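Local coordinates for protein glucosamine kinase (Streptacidiphilus jiangxiensis, PDB 6HWJ) that catalyses the ATP-dependent, magnesium-requiring phosphorylation of D-glucosamine to D-glucosamine 6-phosphate, and acts more weakly on glucose, at residues Ala219-Gly223 and Ser375-Tyr380; Pro334-Val340 and Leu397-Arg402; Trp195-Val199 and His348-Val353. All blocks are in the same frame, centred on the assembly; numbering follows the deposited sequence.

Contact 1: residues Ala219-Gly223 and Ser375-Tyr380; sequences AAQLG and SFLDAY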
ATOM      1  N   ALA A 219      -8.941   1.428  17.707  1.00 29.94           N
ATOM      2  CA  ALA A 219      -8.954   0.062  17.201  1.00 29.37           C
ATOM      3  C   ALA A 219     -10.320  -0.275  16.615  1.00 28.71           C
ATOM      4  O   ALA A 219     -10.413  -0.943  15.574  1.00 26.88           O
ATOM      5  CB  ALA A 219      -8.578  -0.921  18.306  1.00 30.10           C
ATOM      6  N   ALA A 220     -11.390   0.192  17.263  1.00 26.71           N
ATOM      7  CA  ALA A 220     -12.733  -0.013  16.734  1.00 24.32           C
ATOM      8  C   ALA A 220     -12.966   0.800  15.479  1.00 26.42           C
ATOM      9  O   ALA A 220     -13.621   0.330  14.539  1.00 28.82           O
ATOM     10  CB  ALA A 220     -13.796   0.334  17.790  1.00 28.64           C
ATOM     11  N   GLN A 221     -12.472   2.040  15.442  1.00 24.49           N
ATOM     12  CA  GLN A 221     -12.625   2.837  14.228  1.00 28.07           C
ATOM     13  C   GLN A 221     -11.854   2.227  13.061  1.00 26.72           C
ATOM     14  O   GLN A 221     -12.337   2.246  11.923  1.00 26.04           O
ATOM     15  CB  GLN A 221     -12.183   4.270  14.498  1.00 29.03           C
ATOM     16  CG  GLN A 221     -12.970   4.898  15.626  1.00 32.71           C
ATOM     17  CD  GLN A 221     -12.759   6.400  15.745  1.00 35.39           C
ATOM     18  OE1 GLN A 221     -11.869   6.851  16.451  1.00 41.27           O
ATOM     19  NE2 GLN A 221     -13.565   7.155  15.050  1.00 31.81           N
ATOM     20  N   LEU A 222     -10.678   1.661  13.332  1.00 25.59           N
ATOM     21  CA  LEU A 222      -9.919   0.964  12.298  1.00 25.99           C
ATOM     22  C   LEU A 222     -10.682  -0.250  11.781  1.00 27.34           C
ATOM     23  O   LEU A 222     -10.679  -0.531  10.577  1.00 26.67           O
ATOM     24  CB  LEU A 222      -8.552   0.540  12.827  1.00 26.67           C
ATOM     25  CG  LEU A 222      -7.551   1.662  13.053  1.00 28.04           C
ATOM     26  CD1 LEU A 222      -6.308   1.160  13.752  1.00 27.72           C
ATOM     27  CD2 LEU A 222      -7.183   2.307  11.745  1.00 26.86           C
ATOM     28  N   GLY A 223     -11.349  -0.977  12.671  1.00 28.65           N
ATOM     29  CA  GLY A 223     -12.144  -2.111  12.231  1.00 28.31           C
ATOM     30  C   GLY A 223     -13.293  -1.690  11.340  1.00 27.01           C
ATOM     31  O   GLY A 223     -13.566  -2.322  10.324  1.00 27.92           O
ATOM     32  N   SER A 375     -11.667  -5.387  19.963  1.00 33.46           N
ATOM     33  CA  SER A 375     -12.403  -4.204  19.521  1.00 36.11           C
ATOM     34  C   SER A 375     -12.390  -4.075  18.003  1.00 32.39           C
ATOM     35  O   SER A 375     -13.412  -3.740  17.397  1.00 32.96           O
ATOM     36  CB  SER A 375     -11.817  -2.933  20.156  1.00 37.03           C
ATOM     37  OG  SER A 375     -11.850  -2.997  21.574  1.00 41.35           O
ATOM     38  N   PHE A 376     -11.234  -4.307  17.380  1.00 28.06           N
ATOM     39  CA  PHE A 376     -11.133  -4.227  15.930  1.00 30.26           C
ATOM     40  C   PHE A 376     -12.044  -5.240  15.258  1.00 27.74           C
ATOM     41  O   PHE A 376     -12.845  -4.888  14.390  1.00 29.22           O
ATOM     42  CB  PHE A 376      -9.681  -4.452  15.487  1.00 28.36           C
ATOM     43  CG  PHE A 376      -9.497  -4.433  13.998  1.00 27.22           C
ATOM     44  CD1 PHE A 376      -9.750  -5.563  13.241  1.00 27.49           C
ATOM     45  CD2 PHE A 376      -9.085  -3.275  13.355  1.00 26.99           C
ATOM     46  CE1 PHE A 376      -9.606  -5.537  11.874  1.00 28.87           C
ATOM     47  CE2 PHE A 376      -8.906  -3.258  11.995  1.00 27.69           C
ATOM     48  CZ  PHE A 376      -9.187  -4.384  11.247  1.00 28.47           C
ATOM     49  N   LEU A 377     -11.919  -6.519  15.640  1.00 31.68           N
ATOM     50  CA  LEU A 377     -12.710  -7.572  15.009  1.00 33.69           C
ATOM     51  C   LEU A 377     -14.211  -7.371  15.213  1.00 34.81           C
ATOM     52  O   LEU A 377     -15.001  -7.586  14.286  1.00 32.42           O
ATOM     53  CB  LEU A 377     -12.284  -8.931  15.564  1.00 36.39           C
ATOM     54  CG  LEU A 377     -10.922  -9.440  15.114  1.00 39.94           C
ATOM     55  CD1 LEU A 377     -10.559 -10.716  15.854  1.00 42.68           C
ATOM     56  CD2 LEU A 377     -10.894  -9.671  13.604  1.00 42.92           C
ATOM     57  N   ASP A 378     -14.630  -6.994  16.427  1.00 34.03           N
ATOM     58  CA  ASP A 378     -16.053  -6.766  16.673  1.00 35.83           C
ATOM     59  C   ASP A 378     -16.593  -5.649  15.787  1.00 31.58           C
ATOM     60  O   ASP A 378     -17.646  -5.793  15.149  1.00 29.47           O
ATOM     61  CB  ASP A 378     -16.287  -6.448  18.151  1.00 46.89           C
ATOM     62  CG  ASP A 378     -16.082  -7.655  19.044  1.00 62.05           C
ATOM     63  OD1 ASP A 378     -15.851  -8.768  18.517  1.00 67.29           O
ATOM     64  OD2 ASP A 378     -16.148  -7.494  20.279  1.00 69.24           O
ATOM     65  N   ALA A 379     -15.876  -4.522  15.725  1.00 28.66           N
ATOM     66  CA  ALA A 379     -16.295  -3.427  14.858  1.00 28.35           C
ATOM     67  C   ALA A 379     -16.288  -3.850  13.398  1.00 27.87           C
ATOM     68  O   ALA A 379     -17.213  -3.530  12.642  1.00 28.20           O
ATOM     69  CB  ALA A 379     -15.382  -2.220  15.081  1.00 28.81           C
ATOM     70  N   TYR A 380     -15.249  -4.578  12.980  1.00 28.52           N
ATOM     71  CA  TYR A 380     -15.169  -5.049  11.602  1.00 27.83           C
ATOM     72  C   TYR A 380     -16.348  -5.950  11.254  1.00 28.25           C
ATOM     73  O   TYR A 380     -17.010  -5.754  10.225  1.00 28.72           O
ATOM     74  CB  TYR A 380     -13.831  -5.760  11.393  1.00 28.14           C
ATOM     75  CG  TYR A 380     -13.614  -6.328   9.999  1.00 29.49           C
ATOM     76  CD1 TYR A 380     -13.251  -5.509   8.939  1.00 25.28           C
ATOM     77  CD2 TYR A 380     -13.752  -7.699   9.766  1.00 32.68           C
ATOM     78  CE1 TYR A 380     -13.042  -6.039   7.658  1.00 25.75           C
ATOM     79  CE2 TYR A 380     -13.551  -8.242   8.506  1.00 31.45           C
ATOM     80  CZ  TYR A 380     -13.195  -7.421   7.455  1.00 28.11           C
ATOM     81  OH  TYR A 380     -13.013  -7.972   6.221  1.00 29.42           O
TER
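Gly-223 lies directly against Phe-376 and Tyr-380 where helices 212-234 and 362-386 pack closely in the helical lobe. Ala-219 and Gly-223 form a small-xxx-small pair four residues apart, and the evidence for close packing is an axis separation of 7.0 Å at a crossing of -36°. The tight part is at Gly-223, whose lack of a side chain lets backbone meet backbone. Its CA stands over one face of the Phe-376 ring, 3.6 Å from the ring centroid and 22° off the normal, a CH-pi contact. CG of Phe-376 is anti to the backbone N (chi1 178°), which lays the ring against the Leu-222/Gly-223 backbone, with Leu-222 CB at its edge. The backbones also meet through CA-H...O contacts: Ala-219 O receives Phe-376 CA at 3.4 Å, and Gly-223 CA faces Phe-376 O at 3.6 Å.

The side more accessible to solvent, made by Ala-220, Ser-375 and Ala-379, has wider side-chain spacings: Ala-220 CB and Ala-379 CB are 4.0 Å apart. Even here Ala-379 CB sits tightly, 3.1 Å from Ala-220 O. The hydroxyl of Ser-375 is hydrogen-bonded to Ala-371 O within its own helix, while Tyr-380 reaches past the glycine to His-230. At the tight end, Gly-223 O lies in the plane of the Tyr-380 ring, at its edge, 3.5 Å from CD1.

Contact 2: residues Pro334-Val340 and Leu397-Arg402; sequences PAALDVV and LLTPLR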
ATOM      1  N   PRO A 334      -7.505 -13.057   0.167  1.00 30.10           N
ATOM      2  CA  PRO A 334      -8.565 -13.049   1.184  1.00 30.58           C
ATOM      3  C   PRO A 334      -8.611 -11.714   1.915  1.00 29.17           C
ATOM      4  O   PRO A 334      -7.580 -11.144   2.254  1.00 25.77           O
ATOM      5  CB  PRO A 334      -8.164 -14.180   2.143  1.00 30.28           C
ATOM      6  CG  PRO A 334      -7.098 -14.952   1.418  1.00 32.32           C
ATOM      7  CD  PRO A 334      -6.405 -13.961   0.532  1.00 28.98           C
ATOM      8  N   ALA A 335      -9.824 -11.244   2.189  1.00 31.49           N
ATOM      9  CA  ALA A 335      -9.988 -10.057   3.018  1.00 31.83           C
ATOM     10  C   ALA A 335      -9.342 -10.245   4.385  1.00 29.25           C
ATOM     11  O   ALA A 335      -8.808  -9.284   4.964  1.00 26.32           O
ATOM     12  CB  ALA A 335     -11.473  -9.720   3.173  1.00 29.27           C
ATOM     13  N   ALA A 336      -9.344 -11.471   4.906  1.00 26.96           N
ATOM     14  CA  ALA A 336      -8.723 -11.721   6.194  1.00 25.83           C
ATOM     15  C   ALA A 336      -7.243 -11.365   6.197  1.00 26.48           C
ATOM     16  O   ALA A 336      -6.672 -11.126   7.269  1.00 26.17           O
ATOM     17  CB  ALA A 336      -8.911 -13.183   6.598  1.00 26.69           C
ATOM     18  N   LEU A 337      -6.601 -11.321   5.028  1.00 26.08           N
ATOM     19  CA  LEU A 337      -5.212 -10.893   4.970  1.00 25.62           C
ATOM     20  C   LEU A 337      -5.049  -9.462   5.477  1.00 24.92           C
ATOM     21  O   LEU A 337      -4.152  -9.172   6.282  1.00 25.36           O
ATOM     22  CB  LEU A 337      -4.687 -11.019   3.536  1.00 27.76           C
ATOM     23  CG  LEU A 337      -3.253 -10.518   3.350  1.00 31.67           C
ATOM     24  CD1 LEU A 337      -2.266 -11.453   4.052  1.00 30.60           C
ATOM     25  CD2 LEU A 337      -2.899 -10.406   1.852  1.00 38.71           C
ATOM     26  N   ASP A 338      -5.899  -8.537   5.011  1.00 27.47           N
ATOM     27  CA  ASP A 338      -5.854  -7.174   5.550  1.00 23.23           C
ATOM     28  C   ASP A 338      -6.168  -7.182   7.036  1.00 27.40           C
ATOM     29  O   ASP A 338      -5.587  -6.405   7.811  1.00 28.18           O
ATOM     30  CB  ASP A 338      -6.842  -6.251   4.836  1.00 25.16           C
ATOM     31  CG  ASP A 338      -6.445  -5.923   3.398  1.00 26.96           C
ATOM     32  OD1 ASP A 338      -5.256  -6.051   3.020  1.00 25.52           O
ATOM     33  OD2 ASP A 338      -7.356  -5.505   2.646  1.00 27.97           O
ATOM     34  N   VAL A 339      -7.130  -8.016   7.445  1.00 28.94           N
ATOM     35  CA  VAL A 339      -7.542  -8.058   8.850  1.00 27.52           C
ATOM     36  C   VAL A 339      -6.357  -8.414   9.730  1.00 27.07           C
ATOM     37  O   VAL A 339      -6.079  -7.725  10.717  1.00 26.02           O
ATOM     38  CB  VAL A 339      -8.700  -9.050   9.042  1.00 29.15           C
ATOM     39  CG1 VAL A 339      -8.938  -9.313  10.502  1.00 29.82           C
ATOM     40  CG2 VAL A 339      -9.972  -8.536   8.371  1.00 30.35           C
ATOM     41  N   VAL A 340      -5.625  -9.482   9.373  1.00 29.03           N
ATOM     42  CA  VAL A 340      -4.514  -9.908  10.210  1.00 28.00           C
ATOM     43  C   VAL A 340      -3.369  -8.917  10.129  1.00 24.37           C
ATOM     44  O   VAL A 340      -2.618  -8.751  11.095  1.00 27.36           O
ATOM     45  CB  VAL A 340      -4.036 -11.329   9.845  1.00 29.48           C
ATOM     46  CG1 VAL A 340      -5.158 -12.338  10.052  1.00 29.68           C
ATOM     47  CG2 VAL A 340      -3.477 -11.384   8.430  1.00 32.03           C
ATOM     48  N   LEU A 397      -9.259 -18.242   8.418  1.00 34.13           N
ATOM     49  CA  LEU A 397      -7.926 -17.837   7.997  1.00 31.95           C
ATOM     50  C   LEU A 397      -7.189 -17.028   9.044  1.00 33.37           C
ATOM     51  O   LEU A 397      -5.998 -16.767   8.867  1.00 31.33           O
ATOM     52  CB  LEU A 397      -8.015 -17.024   6.713  1.00 33.60           C
ATOM     53  CG  LEU A 397      -8.400 -17.787   5.452  1.00 33.88           C
ATOM     54  CD1 LEU A 397      -8.851 -16.841   4.366  1.00 34.85           C
ATOM     55  CD2 LEU A 397      -7.214 -18.607   4.984  1.00 36.30           C
ATOM     56  N   LEU A 398      -7.862 -16.612  10.128  1.00 32.95           N
ATOM     57  CA  LEU A 398      -7.225 -15.695  11.066  1.00 32.31           C
ATOM     58  C   LEU A 398      -5.933 -16.280  11.628  1.00 32.56           C
ATOM     59  O   LEU A 398      -4.879 -15.647  11.573  1.00 31.74           O
ATOM     60  CB  LEU A 398      -8.187 -15.350  12.204  1.00 35.46           C
ATOM     61  CG  LEU A 398      -9.254 -14.303  11.899  1.00 36.35           C
ATOM     62  CD1 LEU A 398     -10.065 -13.985  13.149  1.00 39.49           C
ATOM     63  CD2 LEU A 398      -8.596 -13.053  11.340  1.00 35.90           C
ATOM     64  N   THR A 399      -5.990 -17.490  12.187  1.00 31.87           N
ATOM     65  CA  THR A 399      -4.790 -18.012  12.846  1.00 34.27           C
ATOM     66  C   THR A 399      -3.661 -18.285  11.857  1.00 32.30           C
ATOM     67  O   THR A 399      -2.546 -17.795  12.078  1.00 31.74           O
ATOM     68  CB  THR A 399      -5.139 -19.245  13.662  1.00 35.94           C
ATOM     69  OG1 THR A 399      -6.170 -18.901  14.599  1.00 39.66           O
ATOM     70  CG2 THR A 399      -3.903 -19.749  14.434  1.00 34.13           C
ATOM     71  N   PRO A 400      -3.852 -19.052  10.777  1.00 34.24           N
ATOM     72  CA  PRO A 400      -2.713 -19.278   9.867  1.00 29.60           C
ATOM     73  C   PRO A 400      -2.122 -18.001   9.296  1.00 29.46           C
ATOM     74  O   PRO A 400      -0.894 -17.884   9.228  1.00 30.37           O
ATOM     75  CB  PRO A 400      -3.298 -20.191   8.779  1.00 30.85           C
ATOM     76  CG  PRO A 400      -4.784 -20.118   8.920  1.00 34.50           C
ATOM     77  CD  PRO A 400      -5.046 -19.814  10.386  1.00 34.36           C
ATOM     78  N   LEU A 401      -2.949 -17.036   8.860  1.00 28.15           N
ATOM     79  CA  LEU A 401      -2.401 -15.817   8.279  1.00 29.16           C
ATOM     80  C   LEU A 401      -1.734 -14.940   9.336  1.00 28.83           C
ATOM     81  O   LEU A 401      -0.732 -14.267   9.051  1.00 30.15           O
ATOM     82  CB  LEU A 401      -3.490 -15.037   7.559  1.00 27.20           C
ATOM     83  CG  LEU A 401      -4.096 -15.633   6.293  1.00 32.67           C
ATOM     84  CD1 LEU A 401      -5.004 -14.604   5.603  1.00 31.84           C
ATOM     85  CD2 LEU A 401      -3.013 -16.123   5.330  1.00 37.89           C
ATOM     86  N   ARG A 402      -2.261 -14.924  10.559  1.00 28.70           N
ATOM     87  CA  ARG A 402      -1.614 -14.143  11.609  1.00 30.36           C
ATOM     88  C   ARG A 402      -0.238 -14.709  11.933  1.00 30.10           C
ATOM     89  O   ARG A 402       0.746 -13.965  12.025  1.00 30.92           O
ATOM     90  CB  ARG A 402      -2.497 -14.088  12.855  1.00 30.44           C
ATOM     91  CG  ARG A 402      -1.845 -13.404  14.038  1.00 32.86           C
ATOM     92  CD  ARG A 402      -1.508 -11.923  13.747  1.00 32.78           C
ATOM     93  NE  ARG A 402      -0.801 -11.323  14.873  1.00 30.78           N
ATOM     94  CZ  ARG A 402      -1.405 -10.815  15.950  1.00 32.99           C
ATOM     95  NH1 ARG A 402      -0.679 -10.323  16.940  1.00 33.14           N
ATOM     96  NH2 ARG A 402      -2.726 -10.787  16.025  1.00 31.78           N
TER
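Val-340 pushes into the surface made by Leu-398, Leu-401 and Arg-402, and it buries more area than any other residue of the two segments. Its CB lies 4.1 Å from Arg-402 N, over the backbone of that turn. The two methyls then part. CG1, anti to the carbonyl carbon (chi1 -61°), reaches Leu-398, where it touches both the backbone O and the CD2 methyl, the latter at 3.7 Å. CG2, set between the backbone N and the carbonyl carbon, meets Leu-401 CB at 3.8 Å, and the two side chains cross at about a right angle.

This is apolar helix packing in the C-terminal helical lobe of the kinase, between the first turns of helices 335-356 and 398-416. Their axes approach to 9.2 Å and cross at -62°, and the fork of Val-340 straddles residues one helical turn apart. Leu-398 CD2 also takes Val-339 CG1 at 3.8 Å, so one methyl lies against two valines. Leu-401 CD1 rests on the backbone of helix 335-356, 3.7 Å from Leu-337 N. Leu-397 CD1 presses on Pro-334 CB at 3.5 Å, while Leu-397 CB faces Ala-336 CB at 3.9 Å. Trp-249 of helix 243-263 touches both Pro-334 and Leu-397.

The polar groups turn to other partners. The guanidinium of Arg-402 forms salt bridges to Glu-406 and Asp-347 and a hydrogen bond to Gln-373. On the side of helix 335-356 facing away from this contact, Asp-338 accepts hydrogen bonds from the backbone N of His-298 and of Gly-299, holding the loop just before Asp-300, which binds D-glucosamine.

Contact 3: residues Trp195-Val199 and His348-Val353; sequences WDWAV and HVGRVV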
ATOM      1  N   TRP A 195       2.160   4.780  12.978  1.00 25.42           N
ATOM      2  CA  TRP A 195       3.372   4.524  13.767  1.00 26.92           C
ATOM      3  C   TRP A 195       3.753   5.734  14.604  1.00 31.25           C
ATOM      4  O   TRP A 195       4.605   5.612  15.490  1.00 31.51           O
ATOM      5  CB  TRP A 195       4.512   4.073  12.846  1.00 30.64           C
ATOM      6  CG  TRP A 195       4.383   2.607  12.533  1.00 32.92           C
ATOM      7  CD1 TRP A 195       4.146   2.035  11.311  1.00 35.19           C
ATOM      8  CD2 TRP A 195       4.457   1.530  13.476  1.00 33.89           C
ATOM      9  NE1 TRP A 195       4.082   0.657  11.438  1.00 36.54           N
ATOM     10  CE2 TRP A 195       4.268   0.326  12.757  1.00 37.30           C
ATOM     11  CE3 TRP A 195       4.681   1.465  14.854  1.00 36.83           C
ATOM     12  CZ2 TRP A 195       4.287  -0.916  13.376  1.00 36.75           C
ATOM     13  CZ3 TRP A 195       4.699   0.218  15.467  1.00 42.08           C
ATOM     14  CH2 TRP A 195       4.498  -0.948  14.727  1.00 37.62           C
ATOM     15  N   ASP A 196       3.141   6.894  14.338  1.00 31.06           N
ATOM     16  CA  ASP A 196       3.194   8.029  15.249  1.00 30.73           C
ATOM     17  C   ASP A 196       1.984   8.048  16.193  1.00 28.43           C
ATOM     18  O   ASP A 196       2.152   7.988  17.411  1.00 28.95           O
ATOM     19  CB  ASP A 196       3.284   9.343  14.469  1.00 34.69           C
ATOM     20  CG  ASP A 196       4.616   9.508  13.767  1.00 45.74           C
ATOM     21  OD1 ASP A 196       5.658   9.294  14.421  1.00 50.26           O
ATOM     22  OD2 ASP A 196       4.624   9.834  12.562  1.00 47.98           O
ATOM     23  N   TRP A 197       0.765   8.116  15.638  1.00 26.70           N
ATOM     24  CA  TRP A 197      -0.389   8.420  16.482  1.00 28.61           C
ATOM     25  C   TRP A 197      -0.847   7.236  17.314  1.00 27.34           C
ATOM     26  O   TRP A 197      -1.319   7.443  18.431  1.00 28.40           O
ATOM     27  CB  TRP A 197      -1.577   8.954  15.666  1.00 26.19           C
ATOM     28  CG  TRP A 197      -2.172   8.069  14.603  1.00 23.73           C
ATOM     29  CD1 TRP A 197      -2.006   8.197  13.251  1.00 25.63           C
ATOM     30  CD2 TRP A 197      -3.068   6.965  14.787  1.00 25.40           C
ATOM     31  NE1 TRP A 197      -2.723   7.221  12.591  1.00 26.07           N
ATOM     32  CE2 TRP A 197      -3.378   6.453  13.517  1.00 26.61           C
ATOM     33  CE3 TRP A 197      -3.619   6.343  15.910  1.00 26.82           C
ATOM     34  CZ2 TRP A 197      -4.223   5.355  13.340  1.00 23.59           C
ATOM     35  CZ3 TRP A 197      -4.441   5.253  15.727  1.00 26.53           C
ATOM     36  CH2 TRP A 197      -4.729   4.773  14.450  1.00 26.22           C
ATOM     37  N   ALA A 198      -0.704   5.999  16.808  1.00 26.49           N
ATOM     38  CA  ALA A 198      -1.117   4.855  17.599  1.00 25.86           C
ATOM     39  C   ALA A 198      -0.150   4.605  18.747  1.00 25.27           C
ATOM     40  O   ALA A 198      -0.572   4.282  19.860  1.00 26.42           O
ATOM     41  CB  ALA A 198      -1.249   3.605  16.722  1.00 27.72           C
ATOM     42  N   VAL A 199       1.154   4.739  18.491  1.00 26.12           N
ATOM     43  CA  VAL A 199       2.137   4.631  19.556  1.00 26.35           C
ATOM     44  C   VAL A 199       1.881   5.703  20.612  1.00 26.95           C
ATOM     45  O   VAL A 199       1.985   5.449  21.810  1.00 27.43           O
ATOM     46  CB  VAL A 199       3.560   4.734  18.979  1.00 28.27           C
ATOM     47  CG1 VAL A 199       4.586   4.927  20.073  1.00 28.49           C
ATOM     48  CG2 VAL A 199       3.888   3.463  18.142  1.00 31.83           C
ATOM     49  N   HIS A 348       1.798  -5.092  17.552  1.00 22.78           N
ATOM     50  CA  HIS A 348       3.182  -4.608  17.479  1.00 27.06           C
ATOM     51  C   HIS A 348       3.331  -3.190  18.051  1.00 27.96           C
ATOM     52  O   HIS A 348       4.373  -2.870  18.649  1.00 23.03           O
ATOM     53  CB  HIS A 348       3.665  -4.663  16.046  1.00 26.87           C
ATOM     54  CG  HIS A 348       3.600  -6.037  15.455  1.00 25.79           C
ATOM     55  ND1 HIS A 348       3.690  -6.279  14.102  1.00 28.53           N
ATOM     56  CD2 HIS A 348       3.418  -7.243  16.039  1.00 27.14           C
ATOM     57  CE1 HIS A 348       3.584  -7.580  13.881  1.00 24.59           C
ATOM     58  NE2 HIS A 348       3.437  -8.189  15.041  1.00 28.23           N
ATOM     59  N   VAL A 349       2.324  -2.342  17.847  1.00 27.19           N
ATOM     60  CA  VAL A 349       2.317  -1.019  18.460  1.00 27.41           C
ATOM     61  C   VAL A 349       2.475  -1.138  19.963  1.00 24.62           C
ATOM     62  O   VAL A 349       3.267  -0.424  20.575  1.00 26.30           O
ATOM     63  CB  VAL A 349       1.026  -0.259  18.095  1.00 27.11           C
ATOM     64  CG1 VAL A 349       0.871   0.993  18.963  1.00 29.86           C
ATOM     65  CG2 VAL A 349       1.053   0.139  16.632  1.00 29.66           C
ATOM     66  N   GLY A 350       1.721  -2.045  20.570  1.00 26.59           N
ATOM     67  CA  GLY A 350       1.835  -2.265  21.990  1.00 27.00           C
ATOM     68  C   GLY A 350       3.210  -2.750  22.386  1.00 27.13           C
ATOM     69  O   GLY A 350       3.760  -2.313  23.400  1.00 27.01           O
ATOM     70  N   ARG A 351       3.790  -3.666  21.595  1.00 25.52           N
ATOM     71  CA  ARG A 351       5.116  -4.162  21.928  1.00 23.66           C
ATOM     72  C   ARG A 351       6.137  -3.033  21.879  1.00 25.68           C
ATOM     73  O   ARG A 351       7.035  -2.961  22.723  1.00 25.64           O
ATOM     74  CB  ARG A 351       5.534  -5.290  20.972  1.00 27.08           C
ATOM     75  CG  ARG A 351       4.543  -6.441  20.889  1.00 25.06           C
ATOM     76  CD  ARG A 351       4.257  -7.081  22.211  1.00 27.44           C
ATOM     77  NE  ARG A 351       3.152  -8.043  22.093  1.00 25.00           N
ATOM     78  CZ  ARG A 351       2.635  -8.717  23.112  1.00 28.63           C
ATOM     79  NH1 ARG A 351       3.123  -8.555  24.345  1.00 27.87           N
ATOM     80  NH2 ARG A 351       1.628  -9.541  22.905  1.00 32.07           N
ATOM     81  N   VAL A 352       6.030  -2.166  20.868  1.00 24.64           N
ATOM     82  CA  VAL A 352       6.992  -1.075  20.701  1.00 24.58           C
ATOM     83  C   VAL A 352       6.886  -0.081  21.864  1.00 27.74           C
ATOM     84  O   VAL A 352       7.905   0.405  22.373  1.00 26.54           O
ATOM     85  CB  VAL A 352       6.752  -0.388  19.344  1.00 29.40           C
ATOM     86  CG1 VAL A 352       7.488   0.967  19.283  1.00 32.87           C
ATOM     87  CG2 VAL A 352       7.196  -1.313  18.200  1.00 28.92           C
ATOM     88  N   VAL A 353       5.659   0.236  22.299  1.00 23.92           N
ATOM     89  CA  VAL A 353       5.489   1.159  23.423  1.00 26.30           C
ATOM     90  C   VAL A 353       6.200   0.612  24.647  1.00 27.11           C
ATOM     91  O   VAL A 353       6.928   1.332  25.337  1.00 25.37           O
ATOM     92  CB  VAL A 353       3.993   1.406  23.712  1.00 27.30           C
ATOM     93  CG1 VAL A 353       3.802   2.135  25.050  1.00 28.40           C
ATOM     94  CG2 VAL A 353       3.358   2.207  22.596  1.00 28.78           C
TER
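The six-membered ring of Trp-195 has Val-349 CG2 over one face, 4.3 Å from its centroid and 28° off the normal, a CH-pi contact. At the ring edge, near its plane, His-348 CB lies 4.0 Å from CH2. The motif is a steep helix-helix crossing in the helical lobe, -75° with axes 10.0 Å apart, which sets the beginning of helix 194-207 across helix 335-356. Val-352 CG2 comes obliquely to CZ3, with its side chain about perpendicular to that of the tryptophan. The imidazole of His-348 leads away from this interface, and its NE2 is hydrogen-bonded to Glu-406. The indole of Trp-197 belongs to the other side of its helix, where one face carries Ala-198 CB and NE1 is hydrogen-bonded to Ile-306 O.

CG of Trp-195 is anti to its carbonyl carbon (chi1 -81°), which carries the indole off its own helix toward the other one. Helix 194-207 begins just after Asp-193, inferred to bind ATP, and a molecule probably from the crystallisation liquor lies beside Trp-195. His-348 in turn approaches Glu-409, which binds D-glucosamine, so the crossing lies next to the substrate pocket.

Beyond the indole the packing is valine against alanine and valine. Val-349 divides its methyls: CG2 goes to Trp-195, while CG1, anti to the backbone N, lies 3.7 Å from Ala-198 O. The same CG1 is 4.0 Å from Val-199 CG2, the two side chains crossing at a slant. One turn on, Val-353 and Val-199 run alongside each other in opposing senses. Val-353 CG2 stands 3.9 Å from Val-199 CG1 and, closer still, 3.6 Å from Val-199 O.

In the fold
From the N terminus, helix 194-207 comes first, and contact 3 closes a loop of 148 residues when helix 335-356 returns to it. Helix 212-234, next in the chain, opens contact 1, closed by helix 362-386 after 151 residues. Contact 2 opens at the start of helix 335-356, ahead of the stretch used by contact 3, and closes after 56 residues on helix 398-416. The segments alternate in every pairing, so all three loops cross and none is nested. Helix 335-356 takes part in contacts 2 and 3, joining helices 194-207 and 398-416; contact 1 adds helices 212-234 and 362-386, touching contact 2 through Tyr-380 and Val-339 and contact 3 through Leu-222 and Trp-197.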